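Local coordinates for protein fusolin (Unidentified entomopoxvirus, PDB 4YN2) that forms the crystalline spindles by which entomopoxviruses enhance virulence, and probably acts on chitin through a lytic polysaccharide monooxygenase-like domain, at residues 38-43 / 103-108; 2-7 / 222-227; 34-39 / 60-65; 156-161 / 203-208. One frame throughout, in Å; residues are numbered along the deposited sequence.

Interaction 1. Residues 38-43 / 103-108; sequences QYVYDK and FGDKSG
K43 and D105 meet tip to tip in a salt bridge, NZ lying 3.1 Å from OD2. The ammonium comes to the syn side of that oxygen but stands 31° out of the carboxylate plane. Its reach comes from an extended chain whose CG is anti to the backbone N (chi1 177°). The strongest partner of NZ is the backbone oxygen of H97, and S107 OG accepts a weak bond from it. One turn back, Y39 brings the edge of its ring to S107, with CE2 3.5 Å from OG. A water joins Y39 OH, K43 NZ and, weakly, S107 OG, while a second water is only weakly bonded to Y39 OH and donates to S107 O. V40 slides past D105 in the opposite direction and rests CG2 3.6 Å from G108 N.

Behind this shell, an Asx turn fixes the acceptor: D105 OD1 receives S107 N at 3.0 Å, which should fix the rotation of the carboxylate; the S107 hydroxyl contact to OD1 is unusually short. Backbone bonds between K106 and A96 and between G104 and S98 hold the 103-108 loop, and V40 continues onto A57 and E61. The loop thus lies against helix 31-48 beside helix 51-63.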
loop_
_atom_site.group_PDB
_atom_site.type_symbol
_atom_site.label_atom_id
_atom_site.label_comp_id
_atom_site.label_asym_id
_atom_site.label_seq_id
_atom_site.Cartn_x
_atom_site.Cartn_y
_atom_site.Cartn_z
ATOM N N GLN A 38 8.114 0.031 15.719
ATOM C CA GLN A 38 9.421 -0.011 16.365
ATOM C C GLN A 38 10.381 1.047 15.829
ATOM O O GLN A 38 11.201 1.534 16.600
ATOM C CB GLN A 38 10.015 -1.419 16.304
ATOM C CG GLN A 38 9.171 -2.352 17.194
ATOM C CD GLN A 38 9.558 -3.804 17.157
ATOM O OE1 GLN A 38 10.330 -4.241 16.312
ATOM N NE2 GLN A 38 8.999 -4.598 18.074
ATOM N N TYR A 39 10.238 1.464 14.567
ATOM C CA TYR A 39 11.025 2.549 13.975
ATOM C C TYR A 39 10.797 3.884 14.727
ATOM O O TYR A 39 11.752 4.551 15.119
ATOM C CB TYR A 39 10.610 2.714 12.506
ATOM C CG TYR A 39 11.341 3.806 11.771
ATOM C CD1 TYR A 39 12.505 3.535 11.065
ATOM C CD2 TYR A 39 10.835 5.098 11.722
ATOM C CE1 TYR A 39 13.166 4.528 10.351
ATOM C CE2 TYR A 39 11.491 6.102 11.017
ATOM C CZ TYR A 39 12.659 5.814 10.334
ATOM O OH TYR A 39 13.289 6.804 9.625
ATOM N N VAL A 40 9.533 4.270 14.905
ATOM C CA VAL A 40 9.176 5.513 15.606
ATOM C C VAL A 40 9.516 5.374 17.109
ATOM O O VAL A 40 10.031 6.319 17.706
ATOM C CB VAL A 40 7.691 5.896 15.386
ATOM C CG1 VAL A 40 7.284 7.074 16.278
ATOM C CG2 VAL A 40 7.446 6.238 13.922
ATOM N N TYR A 41 9.212 4.216 17.708
ATOM C CA TYR A 41 9.525 3.936 19.122
ATOM C C TYR A 41 11.032 4.141 19.388
ATOM O O TYR A 41 11.404 4.946 20.242
ATOM C CB TYR A 41 9.125 2.488 19.459
ATOM C CG TYR A 41 9.256 2.078 20.909
ATOM C CD1 TYR A 41 10.492 1.723 21.444
ATOM C CD2 TYR A 41 8.132 1.882 21.698
ATOM C CE1 TYR A 41 10.608 1.248 22.749
ATOM C CE2 TYR A 41 8.235 1.395 22.998
ATOM C CZ TYR A 41 9.471 1.059 23.517
ATOM O OH TYR A 41 9.547 0.601 24.815
ATOM N N ASP A 42 11.884 3.461 18.600
ATOM C CA ASP A 42 13.346 3.547 18.739
ATOM C C ASP A 42 13.870 4.935 18.372
ATOM O O ASP A 42 14.792 5.410 19.027
ATOM C CB ASP A 42 14.047 2.474 17.893
ATOM C CG ASP A 42 13.771 1.051 18.352
ATOM O OD1 ASP A 42 13.321 0.876 19.493
ATOM O OD2 ASP A 42 13.981 0.113 17.550
ATOM N N LYS A 43 13.276 5.604 17.369
ATOM C CA LYS A 43 13.683 6.959 16.971
ATOM C C LYS A 43 13.494 7.938 18.135
ATOM O O LYS A 43 14.412 8.700 18.466
ATOM C CB LYS A 43 12.870 7.413 15.745
ATOM C CG LYS A 43 13.126 8.816 15.250
ATOM C CD LYS A 43 12.358 9.043 13.953
ATOM C CE LYS A 43 12.354 10.483 13.535
ATOM N NZ LYS A 43 11.487 10.701 12.355
ATOM N N PHE A 103 0.686 16.837 13.900
ATOM C CA PHE A 103 0.543 15.614 13.096
ATOM C C PHE A 103 1.565 14.527 13.493
ATOM O O PHE A 103 1.482 13.409 12.980
ATOM C CB PHE A 103 0.575 15.884 11.587
ATOM C CG PHE A 103 -0.534 16.807 11.141
ATOM C CD1 PHE A 103 -1.857 16.384 11.145
ATOM C CD2 PHE A 103 -0.257 18.092 10.701
ATOM C CE1 PHE A 103 -2.880 17.241 10.746
ATOM C CE2 PHE A 103 -1.279 18.940 10.284
ATOM C CZ PHE A 103 -2.584 18.506 10.294
ATOM N N GLY A 104 2.440 14.828 14.454
ATOM C CA GLY A 104 3.380 13.882 15.024
ATOM C C GLY A 104 4.325 13.229 14.047
ATOM O O GLY A 104 4.742 13.835 13.050
ATOM N N ASP A 105 4.681 11.989 14.367
ATOM C CA ASP A 105 5.604 11.187 13.594
ATOM C C ASP A 105 4.933 9.914 13.108
ATOM O O ASP A 105 4.735 8.969 13.877
ATOM C CB ASP A 105 6.830 10.853 14.448
ATOM C CG ASP A 105 7.992 10.277 13.668
ATOM O OD1 ASP A 105 7.800 9.931 12.467
ATOM O OD2 ASP A 105 9.104 10.193 14.237
ATOM N N LYS A 106 4.625 9.878 11.802
ATOM C CA LYS A 106 4.055 8.711 11.152
ATOM C C LYS A 106 5.067 8.161 10.130
ATOM O O LYS A 106 4.691 7.397 9.249
ATOM C CB LYS A 106 2.733 9.079 10.491
ATOM C CG LYS A 106 1.670 9.563 11.481
ATOM C CD LYS A 106 0.725 10.515 10.831
ATOM C CE LYS A 106 -0.341 10.993 11.788
ATOM N NZ LYS A 106 -0.750 12.389 11.519
ATOM N N SER A 107 6.358 8.533 10.257
ATOM C CA SER A 107 7.387 8.164 9.278
ATOM C C SER A 107 7.721 6.672 9.279
ATOM O O SER A 107 8.288 6.196 8.305
ATOM C CB SER A 107 8.661 8.977 9.488
ATOM O OG SER A 107 9.222 8.706 10.762
ATOM N N GLY A 108 7.333 5.932 10.313
ATOM C CA GLY A 108 7.513 4.487 10.322
ATOM C C GLY A 108 6.719 3.815 9.219
ATOM O O GLY A 108 7.152 2.818 8.644
HETATM O O HOH W 1 10.842 6.809 7.365
HETATM O O HOH W 2 12.444 9.448 10.084
#

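Interaction 2. Residues 2-7 / 222-227; sequences GYMSFP and FYNCVD
M4 faces N224, and P7 faces V226, across two strand segments that run in nearly the same direction, 27° apart with their axes 7.3 Å from each other, and are joined by a side chain and not by paired backbones. That side chain is N224: its OD1 accepts M4 N at 3.0 Å, the N-H pointing well at the oxygen (161°) from 18° outside the carbonyl plane. Q11 NE2 donates to the same oxygen. The amide's orientation is set further by ND2, which donates to the backbone O of Y223 from above its carbonyl plane and passes a second hydrogen to a water that in turn donates to G2 O at 2.6 Å. Every polar atom of this buried amide therefore has a partner.

Farther along, V226 spreads its two methyls. CG2 lies 3.8 Å from M4 CB, and CG1 lies 3.5 Å from P7 CB; both neighbours cross the valine at about a right angle. A cis peptide precedes P7, where strand 2-6 has ended after the classic beta bulge of S5 and F6 opposite E135.

Just before G2, H1 ligates zinc and meets the F222 ring. Strand 2-6 belongs to the sheet containing 129-138, and 220-231 to the sheet containing 206-214, so the contact spans the core of the beta-sandwich.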
loop_
_atom_site.group_PDB
_atom_site.type_symbol
_atom_site.label_atom_id
_atom_site.label_comp_id
_atom_site.label_asym_id
_atom_site.label_seq_id
_atom_site.Cartn_x
_atom_site.Cartn_y
_atom_site.Cartn_z
ATOM N N GLY A 2 -10.413 10.625 7.665
ATOM C CA GLY A 2 -10.746 9.290 7.219
ATOM C C GLY A 2 -9.553 8.571 6.646
ATOM O O GLY A 2 -8.410 9.003 6.813
ATOM N N TYR A 3 -9.822 7.461 6.000
ATOM C CA TYR A 3 -8.778 6.623 5.416
ATOM C C TYR A 3 -9.339 5.764 4.318
ATOM O O TYR A 3 -10.546 5.527 4.265
ATOM C CB TYR A 3 -8.145 5.715 6.495
ATOM C CG TYR A 3 -9.168 4.952 7.308
ATOM C CD1 TYR A 3 -9.708 3.759 6.843
ATOM C CD2 TYR A 3 -9.627 5.445 8.520
ATOM C CE1 TYR A 3 -10.695 3.087 7.556
ATOM C CE2 TYR A 3 -10.621 4.786 9.238
ATOM C CZ TYR A 3 -11.157 3.608 8.748
ATOM O OH TYR A 3 -12.111 2.923 9.458
ATOM N N MET A 4 -8.456 5.259 3.473
ATOM C CA MET A 4 -8.820 4.318 2.424
ATOM C C MET A 4 -9.185 2.977 3.056
ATOM O O MET A 4 -8.381 2.421 3.791
ATOM C CB MET A 4 -7.663 4.145 1.420
ATOM C CG MET A 4 -7.622 5.216 0.373
ATOM S SD MET A 4 -9.079 5.223 -0.709
ATOM C CE MET A 4 -8.966 3.628 -1.421
ATOM N N SER A 5 -10.403 2.489 2.811
ATOM C CA SER A 5 -10.885 1.224 3.368
ATOM C C SER A 5 -10.829 0.145 2.326
ATOM O O SER A 5 -10.606 -1.010 2.693
ATOM C CB SER A 5 -12.299 1.365 3.931
ATOM O OG SER A 5 -13.127 2.145 3.088
ATOM N N PHE A 6 -11.013 0.479 1.030
ATOM C CA PHE A 6 -10.849 -0.537 -0.007
ATOM C C PHE A 6 -10.183 0.047 -1.251
ATOM O O PHE A 6 -10.779 0.880 -1.918
ATOM C CB PHE A 6 -12.148 -1.258 -0.417
ATOM C CG PHE A 6 -11.762 -2.398 -1.328
ATOM C CD1 PHE A 6 -11.214 -3.563 -0.807
ATOM C CD2 PHE A 6 -11.711 -2.216 -2.700
ATOM C CE1 PHE A 6 -10.704 -4.552 -1.646
ATOM C CE2 PHE A 6 -11.203 -3.205 -3.537
ATOM C CZ PHE A 6 -10.696 -4.363 -3.001
ATOM N N PRO A 7 -9.014 -0.461 -1.665
ATOM C CA PRO A 7 -8.119 -1.370 -0.937
ATOM C C PRO A 7 -7.678 -0.661 0.354
ATOM O O PRO A 7 -7.644 0.573 0.406
ATOM C CB PRO A 7 -6.998 -1.660 -1.958
ATOM C CG PRO A 7 -7.490 -1.102 -3.277
ATOM C CD PRO A 7 -8.363 0.038 -2.886
ATOM N N PHE A 222 -5.804 14.888 3.033
ATOM C CA PHE A 222 -5.550 13.574 3.622
ATOM C C PHE A 222 -4.862 12.740 2.585
ATOM O O PHE A 222 -5.323 12.690 1.450
ATOM C CB PHE A 222 -6.851 12.934 4.103
ATOM C CG PHE A 222 -7.538 13.827 5.112
ATOM C CD1 PHE A 222 -8.324 14.893 4.696
ATOM C CD2 PHE A 222 -7.265 13.705 6.468
ATOM C CE1 PHE A 222 -8.861 15.787 5.617
ATOM C CE2 PHE A 222 -7.783 14.619 7.386
ATOM C CZ PHE A 222 -8.610 15.633 6.958
ATOM N N TYR A 223 -3.731 12.131 2.948
ATOM C CA TYR A 223 -2.889 11.375 2.025
ATOM C C TYR A 223 -2.623 9.991 2.547
ATOM O O TYR A 223 -2.126 9.857 3.672
ATOM C CB TYR A 223 -1.544 12.089 1.850
ATOM C CG TYR A 223 -1.636 13.525 1.384
ATOM C CD1 TYR A 223 -2.012 14.538 2.257
ATOM C CD2 TYR A 223 -1.233 13.888 0.103
ATOM C CE1 TYR A 223 -2.095 15.861 1.835
ATOM C CE2 TYR A 223 -1.269 15.210 -0.316
ATOM C CZ TYR A 223 -1.684 16.199 0.554
ATOM O OH TYR A 223 -1.735 17.487 0.093
ATOM N N ASN A 224 -2.965 8.959 1.768
ATOM C CA ASN A 224 -2.759 7.565 2.174
ATOM C C ASN A 224 -2.075 6.757 1.125
ATOM O O ASN A 224 -2.454 6.825 -0.038
ATOM C CB ASN A 224 -4.085 6.876 2.460
ATOM C CG ASN A 224 -4.856 7.261 3.707
ATOM O OD1 ASN A 224 -5.852 6.615 4.020
ATOM N ND2 ASN A 224 -4.389 8.160 4.546
ATOM N N CYS A 225 -1.163 5.876 1.558
ATOM C CA CYS A 225 -0.549 4.890 0.692
ATOM C C CYS A 225 -1.363 3.626 0.777
ATOM O O CYS A 225 -1.815 3.260 1.858
ATOM C CB CYS A 225 0.905 4.652 1.069
ATOM S SG CYS A 225 1.963 6.028 0.619
ATOM N N VAL A 226 -1.627 3.012 -0.377
ATOM C CA VAL A 226 -2.422 1.800 -0.495
ATOM C C VAL A 226 -1.581 0.789 -1.244
ATOM O O VAL A 226 -1.272 1.002 -2.425
ATOM C CB VAL A 226 -3.763 2.085 -1.206
ATOM C CG1 VAL A 226 -4.593 0.814 -1.370
ATOM C CG2 VAL A 226 -4.571 3.154 -0.478
ATOM N N ASP A 227 -1.214 -0.308 -0.578
ATOM C CA ASP A 227 -0.392 -1.341 -1.194
ATOM C C ASP A 227 -1.256 -2.296 -2.018
ATOM O O ASP A 227 -2.245 -2.823 -1.512
ATOM C CB ASP A 227 0.380 -2.101 -0.117
ATOM C CG ASP A 227 1.359 -1.207 0.611
ATOM O OD1 ASP A 227 2.289 -0.691 -0.044
ATOM O OD2 ASP A 227 1.150 -0.951 1.815
HETATM O O HOH W 3 -5.770 9.110 7.014
#

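Interaction 3. Residues 34-39 / 60-65; sequences RAAYQY and YEFQQD
The F62 ring turns an edge to A36 CB, and its CE2 also reaches Y37; this is the close-packed part of the contact. The phenylalanine CZ sits 4.1 Å from A36 CB, close to the ring plane, while CE2 lies 4.0 Å from Y37 CB and approaches the edge of the tyrosine ring. With CG anti to the carbonyl carbon (chi1 -63°), the F62 ring projects toward helix 31-48, and F19 also meets it edge-to-face. Y37 runs along helix 51-63 over I55 and A58, and its hydroxyl is bonded to T23 O.

The two segments come from helices 31-48 and 51-63, which follow each other after a very short link and turn back as a helical hairpin. This hairpin lies in the long excursion between the first strand and the later strands of the sandwich, the region that in lytic polysaccharide monooxygenases is usually called L2.

Beside the phenylalanine, E61 makes a less comfortable approach: OE1 lies 3.0 Å from A36 O, two acceptors with no hydrogen bond between them. Such closeness would tend to raise the affinity of the acid for a proton. Its other oxygen takes a weak bond from G108 N. On the solvent side, R34 and Q38 point away from helix 51-63, and Q63 is exposed.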
loop_
_atom_site.group_PDB
_atom_site.type_symbol
_atom_site.label_atom_id
_atom_site.label_comp_id
_atom_site.label_asym_id
_atom_site.label_seq_id
_atom_site.Cartn_x
_atom_site.Cartn_y
_atom_site.Cartn_z
ATOM N N ARG A 34 4.898 -3.984 12.448
ATOM C CA ARG A 34 5.694 -4.042 13.669
ATOM C C ARG A 34 6.961 -3.210 13.490
ATOM O O ARG A 34 7.324 -2.474 14.402
ATOM C CB ARG A 34 6.025 -5.487 14.064
ATOM C CG ARG A 34 6.737 -5.560 15.416
ATOM C CD ARG A 34 6.949 -6.979 15.917
ATOM N NE ARG A 34 7.696 -7.792 14.952
ATOM C CZ ARG A 34 7.190 -8.739 14.158
ATOM N NH1 ARG A 34 5.894 -9.035 14.197
ATOM N NH2 ARG A 34 7.979 -9.401 13.323
ATOM N N ALA A 35 7.616 -3.292 12.318
ATOM C CA ALA A 35 8.806 -2.479 12.057
ATOM C C ALA A 35 8.453 -0.974 12.073
ATOM O O ALA A 35 9.220 -0.195 12.619
ATOM C CB ALA A 35 9.441 -2.866 10.724
ATOM N N ALA A 36 7.274 -0.582 11.555
ATOM C CA ALA A 36 6.859 0.837 11.555
ATOM C C ALA A 36 6.680 1.355 12.968
ATOM O O ALA A 36 7.117 2.464 13.286
ATOM C CB ALA A 36 5.582 1.021 10.779
ATOM N N TYR A 37 6.063 0.540 13.823
ATOM C CA TYR A 37 5.891 0.896 15.228
ATOM C C TYR A 37 7.264 1.046 15.889
ATOM O O TYR A 37 7.554 2.075 16.504
ATOM C CB TYR A 37 5.063 -0.187 15.936
ATOM C CG TYR A 37 4.749 0.119 17.380
ATOM C CD1 TYR A 37 5.659 -0.175 18.390
ATOM C CD2 TYR A 37 3.520 0.654 17.748
ATOM C CE1 TYR A 37 5.386 0.134 19.722
ATOM C CE2 TYR A 37 3.230 0.956 19.076
ATOM C CZ TYR A 37 4.154 0.668 20.065
ATOM O OH TYR A 37 3.833 0.936 21.372
ATOM N N GLN A 38 8.114 0.031 15.719
ATOM C CA GLN A 38 9.421 -0.011 16.365
ATOM C C GLN A 38 10.381 1.047 15.829
ATOM O O GLN A 38 11.201 1.534 16.600
ATOM C CB GLN A 38 10.015 -1.419 16.304
ATOM C CG GLN A 38 9.171 -2.352 17.194
ATOM C CD GLN A 38 9.558 -3.804 17.157
ATOM O OE1 GLN A 38 10.330 -4.241 16.312
ATOM N NE2 GLN A 38 8.999 -4.598 18.074
ATOM N N TYR A 39 10.238 1.464 14.567
ATOM C CA TYR A 39 11.025 2.549 13.975
ATOM C C TYR A 39 10.797 3.884 14.727
ATOM O O TYR A 39 11.752 4.551 15.119
ATOM C CB TYR A 39 10.610 2.714 12.506
ATOM C CG TYR A 39 11.341 3.806 11.771
ATOM C CD1 TYR A 39 12.505 3.535 11.065
ATOM C CD2 TYR A 39 10.835 5.098 11.722
ATOM C CE1 TYR A 39 13.166 4.528 10.351
ATOM C CE2 TYR A 39 11.491 6.102 11.017
ATOM C CZ TYR A 39 12.659 5.814 10.334
ATOM O OH TYR A 39 13.289 6.804 9.625
ATOM N N TYR A 60 0.622 6.777 18.680
ATOM C CA TYR A 60 -0.009 7.896 17.978
ATOM C C TYR A 60 -0.010 7.655 16.473
ATOM O O TYR A 60 -0.986 7.966 15.801
ATOM C CB TYR A 60 0.731 9.200 18.335
ATOM C CG TYR A 60 0.197 10.447 17.683
ATOM C CD1 TYR A 60 0.634 10.838 16.423
ATOM C CD2 TYR A 60 -0.698 11.276 18.348
ATOM C CE1 TYR A 60 0.168 12.001 15.831
ATOM C CE2 TYR A 60 -1.143 12.463 17.779
ATOM C CZ TYR A 60 -0.687 12.838 16.529
ATOM O OH TYR A 60 -1.183 13.977 15.945
ATOM N N GLU A 61 1.087 7.077 15.948
ATOM C CA GLU A 61 1.232 6.774 14.531
ATOM C C GLU A 61 0.076 5.900 14.027
ATOM O O GLU A 61 -0.450 6.156 12.938
ATOM C CB GLU A 61 2.592 6.088 14.300
ATOM C CG GLU A 61 2.808 5.494 12.931
ATOM C CD GLU A 61 4.235 5.027 12.760
ATOM O OE1 GLU A 61 4.683 4.147 13.529
ATOM O OE2 GLU A 61 4.919 5.568 11.869
ATOM N N PHE A 62 -0.363 4.909 14.824
ATOM C CA PHE A 62 -1.477 4.062 14.414
ATOM C C PHE A 62 -2.821 4.541 14.929
ATOM O O PHE A 62 -3.806 4.298 14.245
ATOM C CB PHE A 62 -1.241 2.620 14.830
ATOM C CG PHE A 62 -0.037 1.946 14.202
ATOM C CD1 PHE A 62 0.530 2.434 13.023
ATOM C CD2 PHE A 62 0.434 0.738 14.693
ATOM C CE1 PHE A 62 1.648 1.818 12.461
ATOM C CE2 PHE A 62 1.536 0.110 14.111
ATOM C CZ PHE A 62 2.152 0.671 13.020
ATOM N N GLN A 63 -2.885 5.244 16.069
ATOM C CA GLN A 63 -4.153 5.767 16.576
ATOM C C GLN A 63 -4.707 6.816 15.620
ATOM O O GLN A 63 -5.913 6.880 15.423
ATOM C CB GLN A 63 -3.984 6.377 17.984
ATOM C CG GLN A 63 -5.285 6.996 18.552
ATOM C CD GLN A 63 -5.104 7.731 19.847
ATOM O OE1 GLN A 63 -4.043 7.705 20.463
ATOM N NE2 GLN A 63 -6.134 8.459 20.257
ATOM N N GLN A 64 -3.830 7.634 15.029
ATOM C CA GLN A 64 -4.231 8.687 14.108
ATOM C C GLN A 64 -4.329 8.187 12.662
ATOM O O GLN A 64 -4.013 8.939 11.756
ATOM C CB GLN A 64 -3.236 9.849 14.190
ATOM C CG GLN A 64 -3.095 10.473 15.561
ATOM C CD GLN A 64 -4.393 11.018 16.065
ATOM O OE1 GLN A 64 -5.035 10.419 16.916
ATOM N NE2 GLN A 64 -4.829 12.135 15.513
ATOM N N ASP A 65 -4.876 6.985 12.440
ATOM C CA ASP A 65 -5.034 6.385 11.101
ATOM C C ASP A 65 -5.967 7.196 10.195
ATOM O O ASP A 65 -5.760 7.212 8.974
ATOM C CB ASP A 65 -5.518 4.930 11.199
ATOM C CG ASP A 65 -6.797 4.663 11.997
ATOM O OD1 ASP A 65 -7.432 5.640 12.462
ATOM O OD2 ASP A 65 -7.160 3.473 12.148
#

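Interaction 4. Residues 156-161 / 203-208; sequences FNVFID and QSQAVL
F156 O and Q205 O lie 4.1 Å apart, two acceptors that cannot bond to each other, and water bridges them in place of a direct hydrogen bond between the backbones. The site lies at one end of the beta-sandwich, where the loop between strands 145-152 and 168-174 folds against the start of strand 206-214. One water donates to both oxygens, 2.6 Å from Q205 O and 3.2 Å from F156 O, and accepts V158 N at 3.0 Å; this water thus ties the loop backbone to the strand with two donated bonds and one accepted. A second water lies beside the same two carbonyls, near S204.

Beside the waters the side chains touch directly. F156, with CG anti to the backbone N (chi1 169°), lays its ring toward the strand, and its CE2 reaches V207 CG2 at 3.7 Å; the valine also touches C225 and D227 on strand 220-231. V158 sets both methyls against the Q205 side chain, CG1 3.9 Å from CD and CG2 3.9 Å from NE2. The glutamine chain is extended, which carries its amide past the valine to W115 O, the acceptor for NE2.

The loop keeps its shape by its own bonds. N157 forms an Asx turn, OD1 accepting F159 N, and its carbonyl receives both I160 N and D161 N. The same residue's backbone N donates to D161 OD2 at 2.8 Å, on the anti side and 33° out of the carboxylate plane.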
loop_
_atom_site.group_PDB
_atom_site.type_symbol
_atom_site.label_atom_id
_atom_site.label_comp_id
_atom_site.label_asym_id
_atom_site.label_seq_id
_atom_site.Cartn_x
_atom_site.Cartn_y
_atom_site.Cartn_z
ATOM N N PHE A 156 8.772 0.664 -9.938
ATOM C CA PHE A 156 8.860 0.902 -8.503
ATOM C C PHE A 156 9.066 -0.429 -7.767
ATOM O O PHE A 156 8.420 -1.428 -8.077
ATOM C CB PHE A 156 7.589 1.610 -8.022
ATOM C CG PHE A 156 7.422 1.684 -6.529
ATOM C CD1 PHE A 156 8.023 2.694 -5.798
ATOM C CD2 PHE A 156 6.687 0.728 -5.850
ATOM C CE1 PHE A 156 7.878 2.752 -4.417
ATOM C CE2 PHE A 156 6.526 0.806 -4.472
ATOM C CZ PHE A 156 7.143 1.800 -3.765
ATOM N N ASN A 157 9.960 -0.428 -6.796
ATOM C CA ASN A 157 10.283 -1.610 -6.011
ATOM C C ASN A 157 9.950 -1.306 -4.550
ATOM O O ASN A 157 10.670 -0.568 -3.893
ATOM C CB ASN A 157 11.767 -1.955 -6.227
ATOM C CG ASN A 157 12.198 -3.206 -5.529
ATOM O OD1 ASN A 157 11.573 -3.653 -4.574
ATOM N ND2 ASN A 157 13.299 -3.774 -5.953
ATOM N N VAL A 158 8.845 -1.869 -4.058
ATOM C CA VAL A 158 8.337 -1.636 -2.698
ATOM C C VAL A 158 9.345 -2.029 -1.602
ATOM O O VAL A 158 9.321 -1.437 -0.531
ATOM C CB VAL A 158 6.992 -2.387 -2.489
ATOM C CG1 VAL A 158 7.208 -3.882 -2.339
ATOM C CG2 VAL A 158 6.225 -1.832 -1.292
ATOM N N PHE A 159 10.202 -3.023 -1.857
ATOM C CA PHE A 159 11.166 -3.500 -0.874
ATOM C C PHE A 159 12.238 -2.462 -0.541
ATOM O O PHE A 159 12.735 -2.463 0.586
ATOM C CB PHE A 159 11.849 -4.792 -1.355
ATOM C CG PHE A 159 10.909 -5.957 -1.525
ATOM C CD1 PHE A 159 10.508 -6.712 -0.431
ATOM C CD2 PHE A 159 10.423 -6.302 -2.774
ATOM C CE1 PHE A 159 9.611 -7.773 -0.589
ATOM C CE2 PHE A 159 9.527 -7.357 -2.927
ATOM C CZ PHE A 159 9.116 -8.076 -1.829
ATOM N N ILE A 160 12.575 -1.569 -1.485
ATOM C CA ILE A 160 13.671 -0.611 -1.261
ATOM C C ILE A 160 13.385 0.842 -1.650
ATOM O O ILE A 160 14.163 1.690 -1.238
ATOM C CB ILE A 160 14.935 -1.099 -2.021
ATOM C CG1 ILE A 160 14.696 -1.175 -3.551
ATOM C CG2 ILE A 160 15.406 -2.444 -1.465
ATOM C CD1 ILE A 160 15.859 -1.709 -4.338
ATOM N N ASP A 161 12.353 1.137 -2.461
ATOM C CA ASP A 161 12.080 2.507 -2.892
ATOM C C ASP A 161 11.108 3.215 -1.989
ATOM O O ASP A 161 10.090 2.648 -1.603
ATOM C CB ASP A 161 11.471 2.542 -4.305
ATOM C CG ASP A 161 12.379 2.130 -5.448
ATOM O OD1 ASP A 161 13.603 2.336 -5.337
ATOM O OD2 ASP A 161 11.855 1.632 -6.468
ATOM N N GLN A 203 3.046 -6.024 -12.980
ATOM C CA GLN A 203 3.426 -7.423 -12.756
ATOM C C GLN A 203 4.061 -7.549 -11.353
ATOM O O GLN A 203 4.274 -8.660 -10.880
ATOM C CB GLN A 203 4.360 -7.969 -13.864
ATOM C CG GLN A 203 5.654 -7.186 -14.121
ATOM C CD GLN A 203 5.491 -5.989 -15.037
ATOM O OE1 GLN A 203 4.822 -6.053 -16.075
ATOM N NE2 GLN A 203 6.090 -4.861 -14.671
ATOM N N SER A 204 4.338 -6.416 -10.685
ATOM C CA SER A 204 4.906 -6.389 -9.341
ATOM C C SER A 204 4.066 -5.492 -8.446
ATOM O O SER A 204 3.177 -4.768 -8.903
ATOM C CB SER A 204 6.359 -5.918 -9.386
ATOM O OG SER A 204 6.508 -4.812 -10.258
ATOM N N GLN A 205 4.347 -5.569 -7.160
ATOM C CA GLN A 205 3.628 -4.836 -6.152
ATOM C C GLN A 205 3.786 -3.335 -6.371
ATOM O O GLN A 205 4.881 -2.869 -6.681
ATOM C CB GLN A 205 4.130 -5.247 -4.760
ATOM C CG GLN A 205 3.167 -4.861 -3.679
ATOM C CD GLN A 205 3.610 -5.341 -2.326
ATOM O OE1 GLN A 205 4.022 -6.490 -2.144
ATOM N NE2 GLN A 205 3.443 -4.508 -1.328
ATOM N N ALA A 206 2.670 -2.605 -6.296
ATOM C CA ALA A 206 2.627 -1.166 -6.504
ATOM C C ALA A 206 2.002 -0.479 -5.313
ATOM O O ALA A 206 1.475 -1.130 -4.409
ATOM C CB ALA A 206 1.820 -0.859 -7.761
ATOM N N VAL A 207 2.025 0.845 -5.336
ATOM C CA VAL A 207 1.399 1.661 -4.314
ATOM C C VAL A 207 0.492 2.673 -4.971
ATOM O O VAL A 207 0.946 3.415 -5.840
ATOM C CB VAL A 207 2.434 2.388 -3.409
ATOM C CG1 VAL A 207 1.739 3.323 -2.412
ATOM C CG2 VAL A 207 3.312 1.393 -2.672
ATOM N N LEU A 208 -0.764 2.757 -4.518
ATOM C CA LEU A 208 -1.665 3.839 -4.906
ATOM C C LEU A 208 -1.531 4.906 -3.854
ATOM O O LEU A 208 -1.456 4.580 -2.669
ATOM C CB LEU A 208 -3.123 3.406 -5.007
ATOM C CG LEU A 208 -3.461 2.303 -5.968
ATOM C CD1 LEU A 208 -4.895 1.862 -5.747
ATOM C CD2 LEU A 208 -3.252 2.747 -7.405
HETATM O O HOH W 4 7.308 -3.625 -5.964
HETATM O O HOH W 5 5.830 -1.723 -9.032
#

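Overall arrangement
Interactions 1 and 3 both use helix 31-48, their centres about 6 Å apart, and touch at E61. Interactions 2 and 4 lie nearer the centre of the chain and share a sheet: V226 O probably accepts L208 N between neighbouring strands 220-231 and 206-214. The chemistry follows the place. Between the two sheets, interaction 2 combines apolar packing with a side-chain-to-backbone hydrogen bond; at the sandwich end, interaction 4 relies on water. In the peripheral helical region, interaction 3 is chiefly apolar, around one phenylalanine ring, whereas interaction 1 adds a salt bridge. Interactions 2 and 3 touch where Y3 CB packs on D65 O, joining sandwich to helices.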